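Local structure of YECBM32 (Yersinia enterocolitica, 2JDA) at residues A39-S44 against N123-I128; Q54-I59 against A132-A137; T67-K72 against F118-N123. The protein binds polygalacturonic acid, the backbone of pectin, as a periplasmic carbohydrate-binding module built on the F5/8 type C fold. All coordinates share one frame; numbering follows the deposited sequence.

Contact 1. Residues A39-S44 against N123-I128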
loop_
_atom_site.group_PDB
_atom_site.type_symbol
_atom_site.label_atom_id
_atom_site.label_comp_id
_atom_site.label_asym_id
_atom_site.label_seq_id
_atom_site.Cartn_x
_atom_site.Cartn_y
_atom_site.Cartn_z
ATOM N N ALA A 39 -0.590 2.868 10.608
ATOM C CA ALA A 39 -2.036 3.013 10.834
ATOM C C ALA A 39 -2.400 4.484 10.966
ATOM O O ALA A 39 -1.703 5.241 11.626
ATOM C CB ALA A 39 -2.490 2.293 12.057
ATOM N N ALA A 40 -3.521 4.868 10.357
ATOM C CA ALA A 40 -4.016 6.250 10.392
ATOM C C ALA A 40 -5.523 6.201 10.309
ATOM O O ALA A 40 -6.067 5.253 9.778
ATOM C CB ALA A 40 -3.457 7.034 9.243
ATOM N N SER A 41 -6.219 7.231 10.814
ATOM C CA SER A 41 -7.683 7.239 10.856
ATOM C C SER A 41 -8.258 8.246 9.866
ATOM O O SER A 41 -7.664 9.296 9.551
ATOM C CB SER A 41 -8.192 7.499 12.267
ATOM O OG SER A 41 -7.636 8.611 12.831
ATOM N N GLY A 42 -9.444 7.893 9.360
ATOM C CA GLY A 42 -10.111 8.691 8.369
ATOM C C GLY A 42 -9.504 8.521 6.997
ATOM O O GLY A 42 -8.727 7.587 6.774
ATOM N N GLU A 43 -9.875 9.340 6.056
ATOM C CA GLU A 43 -9.311 9.262 4.717
ATOM C C GLU A 43 -7.876 9.735 4.848
ATOM O O GLU A 43 -7.605 10.853 5.309
ATOM C CB GLU A 43 -10.086 10.099 3.704
ATOM C CG GLU A 43 -11.406 9.481 3.291
ATOM C CD GLU A 43 -12.145 10.334 2.231
ATOM O OE1 GLU A 43 -11.452 10.749 1.263
ATOM O OE2 GLU A 43 -13.394 10.362 2.397
ATOM N N SER A 44 -6.961 8.869 4.427
ATOM C CA SER A 44 -5.550 9.009 4.676
ATOM C C SER A 44 -4.772 8.718 3.378
ATOM O O SER A 44 -5.369 8.328 2.344
ATOM C CB SER A 44 -5.150 8.058 5.768
ATOM O OG SER A 44 -5.838 8.316 6.969
ATOM N N ASN A 123 -14.136 -0.244 10.849
ATOM C CA ASN A 123 -13.950 1.044 11.485
ATOM C C ASN A 123 -13.154 1.958 10.578
ATOM O O ASN A 123 -12.883 1.577 9.453
ATOM C CB ASN A 123 -13.416 0.992 12.949
ATOM C CG ASN A 123 -12.037 0.461 13.107
ATOM O OD1 ASN A 123 -11.122 0.817 12.378
ATOM N ND2 ASN A 123 -11.838 -0.342 14.154
ATOM N N ASN A 124 -12.815 3.163 11.033
ATOM C CA ASN A 124 -12.266 4.145 10.113
ATOM C C ASN A 124 -10.731 4.152 10.195
ATOM O O ASN A 124 -10.102 5.074 9.685
ATOM C CB ASN A 124 -12.845 5.575 10.270
ATOM C CG ASN A 124 -12.331 6.254 11.447
ATOM O OD1 ASN A 124 -11.692 5.630 12.328
ATOM N ND2 ASN A 124 -12.605 7.541 11.519
ATOM N N TRP A 125 -10.126 3.099 10.696
ATOM C CA TRP A 125 -8.671 2.983 10.633
ATOM C C TRP A 125 -8.232 2.292 9.343
ATOM O O TRP A 125 -8.848 1.328 8.882
ATOM C CB TRP A 125 -8.081 2.220 11.821
ATOM C CG TRP A 125 -8.095 3.000 13.096
ATOM C CD1 TRP A 125 -9.101 3.050 14.027
ATOM C CD2 TRP A 125 -7.092 3.870 13.550
ATOM N NE1 TRP A 125 -8.751 3.895 15.055
ATOM C CE2 TRP A 125 -7.508 4.397 14.794
ATOM C CE3 TRP A 125 -5.847 4.244 13.065
ATOM C CZ2 TRP A 125 -6.757 5.287 15.501
ATOM C CZ3 TRP A 125 -5.123 5.147 13.768
ATOM C CH2 TRP A 125 -5.542 5.626 14.990
ATOM N N SER A 126 -7.148 2.803 8.782
ATOM C CA SER A 126 -6.417 2.169 7.704
ATOM C C SER A 126 -5.131 1.646 8.282
ATOM O O SER A 126 -4.376 2.421 8.868
ATOM C CB SER A 126 -6.114 3.185 6.595
ATOM O OG SER A 126 -7.304 3.705 5.993
ATOM N N ALA A 127 -4.860 0.354 8.175
ATOM C CA ALA A 127 -3.684 -0.207 8.810
ATOM C C ALA A 127 -3.051 -1.241 7.861
ATOM O O ALA A 127 -3.730 -2.159 7.409
ATOM C CB ALA A 127 -4.051 -0.832 10.168
ATOM N N ILE A 128 -1.777 -1.078 7.572
ATOM C CA ILE A 128 -1.052 -1.894 6.605
ATOM C C ILE A 128 0.243 -2.376 7.234
ATOM O O ILE A 128 1.055 -1.573 7.653
ATOM C CB ILE A 128 -0.814 -1.142 5.274
ATOM C CG1 ILE A 128 -2.147 -0.714 4.652
ATOM C CG2 ILE A 128 -0.048 -2.015 4.353
ATOM C CD1 ILE A 128 -2.043 0.271 3.445
HETATM O O HOH W 1 -8.804 5.226 7.531
#
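Asn-124 O accepts from the backbone N of Gly-42, 2.9 Å away, where strand 38-41 runs antiparallel to the start of strand 125-133 in the mixed sheet of this F5/8 type C beta-sandwich. A water lies between Gly-42 O, Asn-124 O and Ser-126 OG, but its distances to the two carbonyl oxygens are so short that its exact position is doubtful. Ser-126 OG also accepts from Gly-119 N of strand 112-120. Ala-40 and Ser-126 form the hydrogen-bonded pair, with Ser-126 N lying 2.9 Å from Ala-40 O and Ala-40 N 3.0 Å from Ser-126 O. Ser-126 O is approached besides by Ala-39 CA, at 3.1 Å, in a C-H...O contact. On the face carrying Ala-39, Ser-41, Trp-125 and Ala-127, the indole lies against Ala-39 to Ser-41. CG of Trp-125 sits beside its own backbone N (chi1 -73°), and farther out CE3 comes within 3.4 Å of Ala-40 C. Ala-39 C stands at the ring edge, while the CB atoms of Ala-39 and Ala-127 touch at 4.0 Å. An Asx turn, Asn-123 OD1 accepting from Trp-125 N, leads the chain into this strand. Ser-41 CB sits squarely over the six-membered ring, a CH-pi contact 3.9 Å from its centroid and 5° off the normal.

Contact 2. Residues Q54-I59 against A132-A137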
loop_
_atom_site.group_PDB
_atom_site.type_symbol
_atom_site.label_atom_id
_atom_site.label_comp_id
_atom_site.label_asym_id
_atom_site.label_seq_id
_atom_site.Cartn_x
_atom_site.Cartn_y
_atom_site.Cartn_z
ATOM N N GLN A 54 11.293 3.965 -12.407
ATOM C CA GLN A 54 11.487 2.636 -12.918
ATOM C C GLN A 54 10.160 1.942 -13.221
ATOM O O GLN A 54 9.094 2.435 -12.849
ATOM C CB GLN A 54 12.280 1.812 -11.940
ATOM C CG GLN A 54 11.572 1.609 -10.594
ATOM C CD GLN A 54 12.534 1.089 -9.548
ATOM O OE1 GLN A 54 12.807 -0.113 -9.507
ATOM N NE2 GLN A 54 13.061 1.992 -8.737
ATOM N N SER A 55 10.228 0.799 -13.887
ATOM C CA SER A 55 9.051 0.054 -14.282
ATOM C C SER A 55 8.468 -0.640 -13.089
ATOM O O SER A 55 9.198 -1.226 -12.273
ATOM C CB SER A 55 9.415 -0.951 -15.347
ATOM O OG SER A 55 9.957 -0.245 -16.463
ATOM N N ILE A 56 7.146 -0.523 -12.974
ATOM C CA ILE A 56 6.364 -1.113 -11.877
ATOM C C ILE A 56 5.383 -2.095 -12.480
ATOM O O ILE A 56 4.596 -1.723 -13.375
ATOM C CB ILE A 56 5.542 -0.035 -11.127
ATOM C CG1 ILE A 56 6.318 1.234 -10.863
ATOM C CG2 ILE A 56 4.862 -0.640 -9.934
ATOM C CD1 ILE A 56 7.360 1.020 -9.986
ATOM N N GLU A 57 5.414 -3.323 -11.997
ATOM C CA GLU A 57 4.544 -4.375 -12.506
ATOM C C GLU A 57 3.677 -5.026 -11.459
ATOM O O GLU A 57 2.678 -5.656 -11.824
ATOM C CB GLU A 57 5.321 -5.433 -13.242
ATOM C CG GLU A 57 6.286 -6.245 -12.501
ATOM C CD GLU A 57 6.848 -7.333 -13.391
ATOM O OE1 GLU A 57 7.496 -6.939 -14.405
ATOM O OE2 GLU A 57 6.586 -8.556 -13.123
ATOM N N ASN A 58 4.004 -4.889 -10.169
ATOM C CA ASN A 58 3.097 -5.420 -9.152
ATOM C C ASN A 58 3.288 -4.685 -7.834
ATOM O O ASN A 58 4.300 -4.018 -7.646
ATOM C CB ASN A 58 3.183 -6.934 -8.985
ATOM C CG ASN A 58 4.335 -7.412 -8.220
ATOM O OD1 ASN A 58 4.599 -6.943 -7.115
ATOM N ND2 ASN A 58 5.056 -8.392 -8.785
ATOM N N ILE A 59 2.289 -4.792 -6.976
ATOM C CA ILE A 59 2.375 -4.317 -5.601
ATOM C C ILE A 59 1.898 -5.452 -4.704
ATOM O O ILE A 59 0.806 -5.977 -4.880
ATOM C CB ILE A 59 1.521 -3.061 -5.408
ATOM C CG1 ILE A 59 2.051 -1.896 -6.242
ATOM C CG2 ILE A 59 1.437 -2.722 -3.928
ATOM C CD1 ILE A 59 1.028 -0.765 -6.542
ATOM N N ALA A 132 5.179 -3.893 -0.706
ATOM C CA ALA A 132 6.408 -4.000 -1.507
ATOM C C ALA A 132 6.045 -3.793 -2.985
ATOM O O ALA A 132 4.901 -4.058 -3.395
ATOM C CB ALA A 132 7.093 -5.318 -1.295
ATOM N N ILE A 133 7.008 -3.372 -3.771
ATOM C CA ILE A 133 6.803 -3.067 -5.188
ATOM C C ILE A 133 7.650 -4.075 -5.990
ATOM O O ILE A 133 8.809 -4.301 -5.697
ATOM C CB ILE A 133 7.242 -1.655 -5.485
ATOM C CG1 ILE A 133 6.553 -0.614 -4.547
ATOM C CG2 ILE A 133 7.126 -1.370 -6.963
ATOM C CD1 ILE A 133 5.186 -0.617 -4.644
ATOM N N ASN A 134 7.041 -4.682 -6.985
ATOM C CA ASN A 134 7.679 -5.706 -7.816
ATOM C C ASN A 134 8.165 -6.909 -6.974
ATOM O O ASN A 134 9.347 -7.281 -6.986
ATOM C CB ASN A 134 8.833 -5.084 -8.586
ATOM C CG ASN A 134 8.379 -4.093 -9.624
ATOM O OD1 ASN A 134 7.203 -4.042 -9.999
ATOM N ND2 ASN A 134 9.333 -3.302 -10.136
ATOM N N SER A 135 7.217 -7.483 -6.220
ATOM C CA SER A 135 7.465 -8.621 -5.357
ATOM C C SER A 135 7.485 -9.926 -6.130
ATOM O O SER A 135 6.738 -10.126 -7.065
ATOM C CB SER A 135 6.350 -8.657 -4.348
ATOM O OG SER A 135 6.397 -9.776 -3.482
ATOM N N ALA A 136 8.345 -10.827 -5.669
ATOM C CA ALA A 136 8.348 -12.220 -6.116
ATOM C C ALA A 136 7.494 -13.157 -5.240
ATOM O O ALA A 136 7.562 -14.372 -5.394
ATOM C CB ALA A 136 9.778 -12.713 -6.192
ATOM N N ALA A 137 6.660 -12.616 -4.364
ATOM C CA ALA A 137 5.797 -13.438 -3.514
ATOM C C ALA A 137 5.040 -14.478 -4.338
ATOM O O ALA A 137 4.568 -14.196 -5.429
ATOM C CB ALA A 137 4.859 -12.592 -2.750
#
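The side-chain amide of Asn-134 faces the backbone of Ser-55 to Asn-58 and bonds to it with both ends. OD1 accepts a nearly straight bond from Glu-57 N at 2.8 Å and a weak one from Asn-58 N; ND2 donates to Ser-55 O at 3.0 Å, with the acceptor almost in the amide plane. Held at both ends, the amide is fixed in rotation. The Glu-57 side chain crosses it at about a right angle, CG 3.5 Å from OD1 and the carboxylate plane turned 78° from the amide. Asn-58 returns the grip from the other strand. Its CG is tucked between the backbone N and the carbonyl carbon (chi1 78°), and the amide beyond spans the backbone of Ser-135: OD1 accepts from Ser-135 N at 2.8 Å, while ND2 donates to a lone pair of Ser-135 O. Asn-134 N also bonds to Asn-58 O, so the two asparagines clasp each other's chains where the antiparallel pairing of strands 53-63 and 125-133 ends in the mixed sheet of the beta-sandwich and Asn-134 adopts a left-handed backbone conformation. On the face with Ile-59, Ile-133 reaches two isoleucines. Its CG2 meets Ile-56 CG2 at 3.8 Å, the side chains crossing obliquely, whereas its CD1 touches Ile-59 CG1 at 3.7 Å, those two lying side by side and pointing the same way. Strand 53-63 also pairs with strands 101-105 and 107-110; Phe-105 touches both Ile-56 and Ile-59, and Leu-48 and Leu-50 of strand 44-50, in the other sheet, pack on Ile-133 and Ile-56.

Contact 3. Residues T67-K72 against F118-N123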
loop_
_atom_site.group_PDB
_atom_site.type_symbol
_atom_site.label_atom_id
_atom_site.label_comp_id
_atom_site.label_asym_id
_atom_site.label_seq_id
_atom_site.Cartn_x
_atom_site.Cartn_y
_atom_site.Cartn_z
ATOM N N THR A 67 -8.445 -11.047 7.702
ATOM C CA THR A 67 -9.648 -11.889 7.696
ATOM C C THR A 67 -10.810 -11.278 8.455
ATOM O O THR A 67 -11.939 -11.753 8.328
ATOM C CB THR A 67 -9.368 -13.306 8.229
ATOM O OG1 THR A 67 -9.000 -13.250 9.624
ATOM C CG2 THR A 67 -8.249 -14.037 7.444
ATOM N N GLU A 68 -10.546 -10.214 9.215
ATOM C CA GLU A 68 -11.582 -9.444 9.894
ATOM C C GLU A 68 -11.985 -8.167 9.225
ATOM O O GLU A 68 -13.050 -7.683 9.464
ATOM C CB GLU A 68 -11.100 -9.107 11.304
ATOM C CG GLU A 68 -10.840 -10.329 12.180
ATOM C CD GLU A 68 -10.204 -10.031 13.542
ATOM O OE1 GLU A 68 -10.227 -8.889 14.031
ATOM O OE2 GLU A 68 -9.646 -10.973 14.140
ATOM N N ARG A 69 -11.092 -7.553 8.423
ATOM C CA ARG A 69 -11.231 -6.187 8.000
ATOM C C ARG A 69 -10.772 -6.056 6.549
ATOM O O ARG A 69 -9.610 -6.397 6.243
ATOM C CB ARG A 69 -10.325 -5.263 8.830
ATOM C CG ARG A 69 -10.515 -5.420 10.312
ATOM C CD ARG A 69 -9.693 -4.470 11.084
ATOM N NE ARG A 69 -9.930 -4.649 12.503
ATOM C CZ ARG A 69 -9.260 -3.993 13.437
ATOM N NH1 ARG A 69 -8.327 -3.118 13.101
ATOM N NH2 ARG A 69 -9.533 -4.228 14.713
ATOM N N LYS A 70 -11.651 -5.527 5.701
ATOM C CA LYS A 70 -11.312 -5.236 4.300
ATOM C C LYS A 70 -11.034 -3.745 4.163
ATOM O O LYS A 70 -11.866 -2.919 4.472
ATOM C CB LYS A 70 -12.490 -5.593 3.394
ATOM C CG LYS A 70 -12.797 -7.065 3.336
ATOM C CD LYS A 70 -13.644 -7.385 2.130
ATOM C CE LYS A 70 -15.041 -7.410 2.477
ATOM N NZ LYS A 70 -15.372 -8.844 2.728
ATOM N N LEU A 71 -9.842 -3.414 3.709
ATOM C CA LEU A 71 -9.380 -2.041 3.551
ATOM C C LEU A 71 -9.841 -1.514 2.209
ATOM O O LEU A 71 -9.649 -2.186 1.178
ATOM C CB LEU A 71 -7.849 -2.021 3.615
ATOM C CG LEU A 71 -7.172 -0.675 3.397
ATOM C CD1 LEU A 71 -7.429 0.243 4.531
ATOM C CD2 LEU A 71 -5.696 -0.923 3.211
ATOM N N LYS A 72 -10.406 -0.324 2.222
ATOM C CA LYS A 72 -10.823 0.375 1.033
ATOM C C LYS A 72 -9.701 1.322 0.654
ATOM O O LYS A 72 -9.225 2.088 1.511
ATOM C CB LYS A 72 -12.087 1.161 1.288
ATOM C CG LYS A 72 -13.212 0.351 1.812
ATOM C CD LYS A 72 -14.432 1.217 2.123
ATOM C CE LYS A 72 -15.300 0.669 3.262
ATOM N NZ LYS A 72 -15.651 1.892 4.077
ATOM N N PHE A 118 -9.286 4.603 2.848
ATOM C CA PHE A 118 -10.619 5.044 3.283
ATOM C C PHE A 118 -11.141 4.267 4.478
ATOM O O PHE A 118 -12.369 4.294 4.735
ATOM C CB PHE A 118 -11.616 4.960 2.110
ATOM C CG PHE A 118 -11.148 5.659 0.872
ATOM C CD1 PHE A 118 -11.327 6.999 0.705
ATOM C CD2 PHE A 118 -10.480 4.984 -0.122
ATOM C CE1 PHE A 118 -10.827 7.648 -0.414
ATOM C CE2 PHE A 118 -9.999 5.646 -1.271
ATOM C CZ PHE A 118 -10.143 6.959 -1.373
ATOM N N GLY A 119 -10.242 3.606 5.235
ATOM C CA GLY A 119 -10.640 2.780 6.360
ATOM C C GLY A 119 -11.102 1.430 5.913
ATOM O O GLY A 119 -10.904 1.032 4.763
ATOM N N THR A 120 -11.739 0.704 6.837
ATOM C CA THR A 120 -12.219 -0.631 6.535
ATOM C C THR A 120 -13.726 -0.678 6.690
ATOM O O THR A 120 -14.417 0.350 6.957
ATOM C CB THR A 120 -11.586 -1.685 7.431
ATOM O OG1 THR A 120 -12.051 -1.544 8.814
ATOM C CG2 THR A 120 -10.107 -1.585 7.474
ATOM N N ASP A 121 -14.248 -1.896 6.455
ATOM C CA ASP A 121 -15.664 -2.191 6.721
ATOM C C ASP A 121 -16.003 -2.333 8.185
ATOM O O ASP A 121 -17.188 -2.510 8.507
ATOM C CB ASP A 121 -16.096 -3.418 5.897
ATOM C CG ASP A 121 -15.269 -4.692 6.178
ATOM O OD1 ASP A 121 -14.136 -4.643 6.732
ATOM O OD2 ASP A 121 -15.701 -5.846 5.870
ATOM N N VAL A 122 -15.010 -2.311 9.066
ATOM C CA VAL A 122 -15.193 -2.420 10.528
ATOM C C VAL A 122 -15.077 -1.097 11.262
ATOM O O VAL A 122 -15.754 -0.887 12.253
ATOM C CB VAL A 122 -14.172 -3.422 11.156
ATOM C CG1 VAL A 122 -14.174 -3.362 12.718
ATOM C CG2 VAL A 122 -14.507 -4.758 10.664
ATOM N N ASN A 123 -14.136 -0.244 10.849
ATOM C CA ASN A 123 -13.950 1.044 11.485
ATOM C C ASN A 123 -13.154 1.958 10.578
ATOM O O ASN A 123 -12.883 1.577 9.453
ATOM C CB ASN A 123 -13.416 0.992 12.949
ATOM C CG ASN A 123 -12.037 0.461 13.107
ATOM O OD1 ASN A 123 -11.122 0.817 12.378
ATOM N ND2 ASN A 123 -11.838 -0.342 14.154
HETATM O O HOH W 2 -14.628 -8.074 6.773
HETATM O O HOH W 3 -8.678 -0.648 15.313
HETATM O O HOH W 4 -14.251 3.014 6.367
#
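Lys-72 and Phe-118 meet through their backbones at the close-packed end of this contact, where strands 71-78 and 112-120 are antiparallel neighbours in the five-stranded sheet of the beta-sandwich. Lys-72 O accepts from Phe-118 N at 2.8 Å, and Lys-72 N gives a nearly straight bond of 2.9 Å to Gly-119 O. Leu-71 CD1 lies 3.6 Å from that same carbonyl oxygen, and the leucine also packs on Ser-126 and Ile-128 of the other sheet. Thr-120 then presses its CA to within 3.1 Å of Lys-70 O, and its CG2 rests on Arg-69 CB. Thr-120 OG1 also holds the following turn, accepting from Val-122 N and Asn-123 N as an ST turn and ST motif. Asp-121 extends the pairing with its side chain, OD1 receiving Lys-70 N at 2.8 Å from above the carboxylate plane, and Asp-121 N makes a longer, bent bond to Lys-70 O. Toward solvent the fit slackens. The extended Arg-69 chain crosses Val-122 at about a right angle, CG 4.1 Å from CG2, and a water links its NH1 to Asn-123 ND2 by weak bonds. Lys-72 NZ bonds weakly to Thr-120 O, but a second water ties NZ, Phe-118 O and Thr-120 O more firmly. Asp-121 OD2 accepts from a third water, weakly bonded to Glu-68 O, and stays 4.4 Å from Lys-70 NZ, which bonds weakly to Ser-95 OG. Backbone bonds, with one carboxylate oxygen standing in for a carbonyl, carry the join, while lysine and aspartate probably add a modest long-range attraction.

From the N terminus come 39-44, 54-59 and 67-72; the chain returns first with 118-123, which meets 67-72, then with 123-128, which meets 39-44, and last with 132-137, which meets 54-59. Contact 3 therefore closes the innermost loop, enclosed by the larger loops of both others, while contacts 1 and 2 cross. Contacts 1 and 2 join strands 38-41 and 53-63 to strand 125-133 of the mixed sheet, on opposite sides of the chain's centre; between them on that strand lie the calcium ligands Asn-129 and Glu-130. Contact 3 belongs to the five-stranded sheet. It shares Asn-123 with contact 1, so one turn carries the chain from one sheet to the other.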